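Local coordinates for microcompartments protein (Desulfitobacterium hafniense, PDB 3NWG) that is a tandem BMC-domain protein that probably builds part of the protein shell of a bacterial microcompartment, at residues 145-150 against 167-172; 55-60 against 71-76. All coordinates share one frame; numbering follows the deposited sequence.

Contact 1 (145-150 against 167-172)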
loop_
_atom_site.group_PDB
_atom_site.type_symbol
_atom_site.label_atom_id
_atom_site.label_comp_id
_atom_site.label_asym_id
_atom_site.label_seq_id
_atom_site.Cartn_x
_atom_site.Cartn_y
_atom_site.Cartn_z
ATOM N N ALA A 145 2.620 -27.394 25.397
ATOM C CA ALA A 145 1.537 -27.851 26.278
ATOM C C ALA A 145 0.494 -26.744 26.529
ATOM O O ALA A 145 -0.723 -27.003 26.474
ATOM C CB ALA A 145 2.086 -28.400 27.587
ATOM N N SER A 146 0.974 -25.522 26.785
ATOM C CA SER A 146 0.101 -24.368 27.009
ATOM C C SER A 146 -0.818 -24.109 25.809
ATOM O O SER A 146 -2.026 -23.922 25.978
ATOM C CB SER A 146 0.925 -23.115 27.314
ATOM O OG SER A 146 1.681 -23.258 28.505
ATOM N N VAL A 147 -0.233 -24.117 24.607
ATOM C CA VAL A 147 -0.968 -23.874 23.371
ATOM C C VAL A 147 -1.974 -24.979 23.120
ATOM O O VAL A 147 -3.110 -24.701 22.751
ATOM C CB VAL A 147 -0.030 -23.756 22.163
ATOM C CG1 VAL A 147 -0.811 -23.827 20.870
ATOM C CG2 VAL A 147 0.775 -22.458 22.237
ATOM N N GLU A 148 -1.558 -26.224 23.335
ATOM C CA GLU A 148 -2.412 -27.383 23.123
ATOM C C GLU A 148 -3.691 -27.328 23.940
ATOM O O GLU A 148 -4.754 -27.728 23.459
ATOM C CB GLU A 148 -1.676 -28.673 23.473
ATOM C CG GLU A 148 -0.722 -29.204 22.404
ATOM C CD GLU A 148 -1.448 -29.840 21.226
ATOM O OE1 GLU A 148 -2.707 -29.735 21.163
ATOM O OE2 GLU A 148 -0.758 -30.442 20.363
ATOM N N SER A 149 -3.594 -26.860 25.180
ATOM C CA SER A 149 -4.737 -26.926 26.074
ATOM C C SER A 149 -5.543 -25.650 25.982
ATOM O O SER A 149 -6.701 -25.603 26.387
ATOM C CB SER A 149 -4.296 -27.184 27.515
ATOM O OG SER A 149 -3.540 -26.095 27.987
ATOM N N SER A 150 -4.907 -24.621 25.439
ATOM C CA SER A 150 -5.560 -23.365 25.155
ATOM C C SER A 150 -6.421 -23.439 23.894
ATOM O O SER A 150 -7.519 -22.866 23.861
ATOM C CB SER A 150 -4.525 -22.267 25.021
ATOM O OG SER A 150 -5.155 -21.016 25.068
ATOM N N LYS A 167 -8.925 -26.371 13.655
ATOM C CA LYS A 167 -7.801 -25.861 14.439
ATOM C C LYS A 167 -6.553 -26.707 14.223
ATOM O O LYS A 167 -6.636 -27.854 13.789
ATOM C CB LYS A 167 -8.115 -25.814 15.939
ATOM C CG LYS A 167 -9.131 -26.831 16.455
ATOM C CD LYS A 167 -8.675 -28.259 16.484
ATOM C CE LYS A 167 -9.912 -29.151 16.520
ATOM N NZ LYS A 167 -9.558 -30.573 16.322
ATOM N N VAL A 168 -5.399 -26.120 14.516
ATOM C CA VAL A 168 -4.132 -26.810 14.418
ATOM C C VAL A 168 -3.230 -26.292 15.523
ATOM O O VAL A 168 -3.329 -25.123 15.912
ATOM C CB VAL A 168 -3.445 -26.627 13.017
ATOM C CG1 VAL A 168 -4.350 -27.105 11.897
ATOM C CG2 VAL A 168 -2.996 -25.197 12.779
ATOM N N VAL A 169 -2.386 -27.177 16.045
ATOM C CA VAL A 169 -1.232 -26.776 16.845
ATOM C C VAL A 169 0.016 -27.238 16.093
ATOM O O VAL A 169 0.165 -28.422 15.765
ATOM C CB VAL A 169 -1.292 -27.342 18.287
ATOM C CG1 VAL A 169 -0.002 -27.057 19.054
ATOM C CG2 VAL A 169 -2.509 -26.789 19.050
ATOM N N ILE A 170 0.881 -26.285 15.780
ATOM C CA ILE A 170 2.114 -26.561 15.089
ATOM C C ILE A 170 3.215 -26.246 16.084
ATOM O O ILE A 170 3.481 -25.076 16.338
ATOM C CB ILE A 170 2.241 -25.683 13.818
ATOM C CG1 ILE A 170 0.996 -25.850 12.936
ATOM C CG2 ILE A 170 3.550 -25.976 13.040
ATOM C CD1 ILE A 170 0.884 -24.819 11.804
ATOM N N PRO A 171 3.843 -27.295 16.663
ATOM C CA PRO A 171 4.861 -27.243 17.722
ATOM C C PRO A 171 6.143 -26.524 17.312
ATOM O O PRO A 171 6.640 -25.673 18.055
ATOM C CB PRO A 171 5.167 -28.717 17.979
ATOM C CG PRO A 171 3.986 -29.452 17.479
ATOM C CD PRO A 171 3.567 -28.693 16.281
ATOM N N SER A 172 6.680 -26.869 16.148
ATOM C CA SER A 172 7.864 -26.188 15.644
ATOM C C SER A 172 7.577 -25.695 14.248
ATOM O O SER A 172 7.855 -26.387 13.265
ATOM C CB SER A 172 9.091 -27.094 15.654
ATOM O OG SER A 172 9.268 -27.667 16.938
#
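The carboxylate of Glu148 lies flat over the isopropyl group of Val169: CB, CG1 and CG2 of the valine all sit beneath one face, while the other face turns away from the strand. One oxygen reaches each flank of the valine, with Glu148 OE1 3.6 Å from Val169 CG2 and Glu148 OE2 3.7 Å from Val169 CG1. The chain folds back at its second torsion (chi2 -74°), which brings an exposed acid down onto the strand so that its flat group covers the apolar one. This is the helix-on-sheet layer of the second BMC domain, where helix 144-160 lies over strand 164-170, the outermost of the sheet within this chain. Val147, buried and pressed against Ala96 and Val121 as well, meets the same valine from the helix underside. A beta-branched residue suits the strand and offers two methyls, both of which meet Val147 and Glu148; the side chain also touches Val151 farther along the helix. Cut back to alanine, the residue would probably leave Val147 without the methyls it meets on this strand and strip the Glu148 carboxylate of most of its apolar floor. Val168 and Ile170 point to the opposite side, onto Glu18 and Asp21 of the second subunit. Val147 CG1 nestles between the two methyls, 3.8 Å from Val169 CG1 and 3.9 Å from Val169 CG2.

Contact 2 (55-60 against 71-76)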
loop_
_atom_site.group_PDB
_atom_site.type_symbol
_atom_site.label_atom_id
_atom_site.label_comp_id
_atom_site.label_asym_id
_atom_site.label_seq_id
_atom_site.Cartn_x
_atom_site.Cartn_y
_atom_site.Cartn_z
ATOM N N SER A 55 -25.824 -0.636 25.709
ATOM C CA SER A 55 -26.624 0.467 25.170
ATOM C C SER A 55 -26.275 0.663 23.705
ATOM O O SER A 55 -27.147 0.829 22.846
ATOM C CB SER A 55 -26.350 1.754 25.934
ATOM O OG SER A 55 -26.530 1.563 27.325
ATOM N N SER A 56 -24.975 0.634 23.443
ATOM C CA SER A 56 -24.442 0.778 22.118
ATOM C C SER A 56 -25.017 -0.298 21.184
ATOM O O SER A 56 -25.510 0.024 20.093
ATOM C CB SER A 56 -22.932 0.685 22.209
ATOM O OG SER A 56 -22.296 1.073 21.015
ATOM N N VAL A 57 -24.993 -1.559 21.614
ATOM C CA VAL A 57 -25.561 -2.649 20.796
ATOM C C VAL A 57 -27.081 -2.506 20.551
ATOM O O VAL A 57 -27.542 -2.659 19.416
ATOM C CB VAL A 57 -25.197 -4.055 21.340
ATOM C CG1 VAL A 57 -25.977 -5.154 20.613
ATOM C CG2 VAL A 57 -23.693 -4.296 21.222
ATOM N N THR A 58 -27.847 -2.185 21.595
ATOM C CA THR A 58 -29.274 -1.912 21.430
ATOM C C THR A 58 -29.502 -0.756 20.456
ATOM O O THR A 58 -30.391 -0.828 19.599
ATOM C CB THR A 58 -29.977 -1.639 22.771
ATOM O OG1 THR A 58 -29.867 -2.798 23.618
ATOM C CG2 THR A 58 -31.473 -1.299 22.548
ATOM N N ALA A 59 -28.682 0.289 20.556
ATOM C CA ALA A 59 -28.799 1.434 19.650
ATOM C C ALA A 59 -28.675 1.003 18.177
ATOM O O ALA A 59 -29.490 1.401 17.334
ATOM C CB ALA A 59 -27.768 2.470 19.983
ATOM N N GLY A 60 -27.662 0.184 17.887
ATOM C CA GLY A 60 -27.408 -0.281 16.526
ATOM C C GLY A 60 -28.527 -1.182 16.062
ATOM O O GLY A 60 -29.016 -1.042 14.944
ATOM N N ASP A 71 -26.258 -9.866 16.403
ATOM C CA ASP A 71 -25.747 -8.985 17.448
ATOM C C ASP A 71 -25.250 -9.888 18.563
ATOM O O ASP A 71 -25.849 -10.929 18.825
ATOM C CB ASP A 71 -26.851 -8.089 17.986
ATOM C CG ASP A 71 -28.060 -8.886 18.501
ATOM O OD1 ASP A 71 -28.856 -9.395 17.670
ATOM O OD2 ASP A 71 -28.217 -9.003 19.737
ATOM N N PHE A 72 -24.154 -9.500 19.205
ATOM C CA PHE A 72 -23.519 -10.337 20.204
ATOM C C PHE A 72 -22.763 -9.487 21.218
ATOM O O PHE A 72 -22.215 -8.442 20.866
ATOM C CB PHE A 72 -22.566 -11.326 19.520
ATOM C CG PHE A 72 -21.701 -12.107 20.480
ATOM C CD1 PHE A 72 -22.224 -13.184 21.191
ATOM C CD2 PHE A 72 -20.374 -11.744 20.692
ATOM C CE1 PHE A 72 -21.443 -13.892 22.092
ATOM C CE2 PHE A 72 -19.578 -12.446 21.592
ATOM C CZ PHE A 72 -20.111 -13.519 22.292
ATOM N N ILE A 73 -22.733 -9.947 22.470
ATOM C CA ILE A 73 -21.973 -9.291 23.541
ATOM C C ILE A 73 -21.226 -10.296 24.406
ATOM O O ILE A 73 -21.813 -11.276 24.883
ATOM C CB ILE A 73 -22.880 -8.428 24.449
ATOM C CG1 ILE A 73 -23.396 -7.192 23.695
ATOM C CG2 ILE A 73 -22.130 -8.010 25.735
ATOM C CD1 ILE A 73 -24.577 -6.558 24.349
ATOM N N LEU A 74 -19.930 -10.045 24.600
ATOM C CA LEU A 74 -19.099 -10.891 25.450
ATOM C C LEU A 74 -18.507 -10.042 26.565
ATOM O O LEU A 74 -17.594 -9.250 26.338
ATOM C CB LEU A 74 -18.003 -11.596 24.633
ATOM C CG LEU A 74 -17.188 -12.819 25.141
ATOM C CD1 LEU A 74 -15.963 -12.408 25.919
ATOM C CD2 LEU A 74 -18.017 -13.821 25.950
ATOM N N PRO A 75 -19.054 -10.189 27.776
ATOM C CA PRO A 75 -18.603 -9.495 28.978
ATOM C C PRO A 75 -17.280 -10.031 29.502
ATOM O O PRO A 75 -16.992 -11.226 29.376
ATOM C CB PRO A 75 -19.705 -9.809 29.985
ATOM C CG PRO A 75 -20.217 -11.142 29.548
ATOM C CD PRO A 75 -20.234 -11.028 28.046
ATOM N N ASN A 76 -16.495 -9.144 30.107
ATOM C CA ASN A 76 -15.232 -9.513 30.750
ATOM C C ASN A 76 -14.298 -10.163 29.751
ATOM O O ASN A 76 -13.754 -11.238 30.002
ATOM C CB ASN A 76 -15.462 -10.434 31.962
ATOM C CG ASN A 76 -16.668 -10.003 32.819
ATOM O OD1 ASN A 76 -16.892 -8.805 33.091
ATOM N ND2 ASN A 76 -17.454 -10.993 33.248
#
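Val57 meets the strand with both of its methyls. Its CG2 lies 3.8 Å from Ile73 CG1, and the terminal methyl of the isoleucine slides along beside it, bringing Ile73 CD1 to 4.0 Å from Val57 CB. The other branch, Val57 CG1, touches the methylene of the acid, 4.0 Å from Asp71 CB, the two side chains crossing at about a right angle. With CG1 anti to the backbone N (chi1 171°), Val57 divides its methyls between two strand residues that lie two positions apart and so face the same side. Beta-branched valine and isoleucine suit this apolar layer, the one compact on the helix and the other long enough to run along it. Asp71 serves two purposes: its CB joins the packing, while its OD2 forms a salt bridge with Lys61, one turn beyond Val57 on the same helix, which ties the charged end of the strand residue to the helix at the margin of the apolar patch.

Farther out, Ile73 also rests on Val53 and Gln54, and Val57 continues inward to Val8. Ser56, a small residue on another face of the helix, bonds through OG to the carbonyl of Met23, linking helices 50-64 and 13-26. The axes of helix 55-60 and strand 71-74 run antiparallel (177°) and 9.4 Å apart, as in the helix-over-sheet layer of a BMC domain. The strand is paired with strand 4-10, Phe72 with Leu7 and Leu74 with Ile5, while on its other face Phe72 packs on Ala106 and Val110 of helix 105-117.

Overall arrangement
The two contacts come in series along the chain, contact 2 in the first BMC domain and contact 1 in the second, with centres 31 Å apart and nearest atoms about 14 Å apart, on opposite sides of the chain's centre. Each joins the helix after the third strand of its domain to the fourth strand, outermost within the chain in a four-stranded antiparallel sheet ordered 2-3-1-4. They therefore sample the same element of a duplicated fold. The two strands have different neighbours: 68-74 packs on helix 105-117 of the same chain, whereas 164-170 packs on another subunit. The same domain surface thus serves within the chain and between chains, consistent with a tandem shell protein.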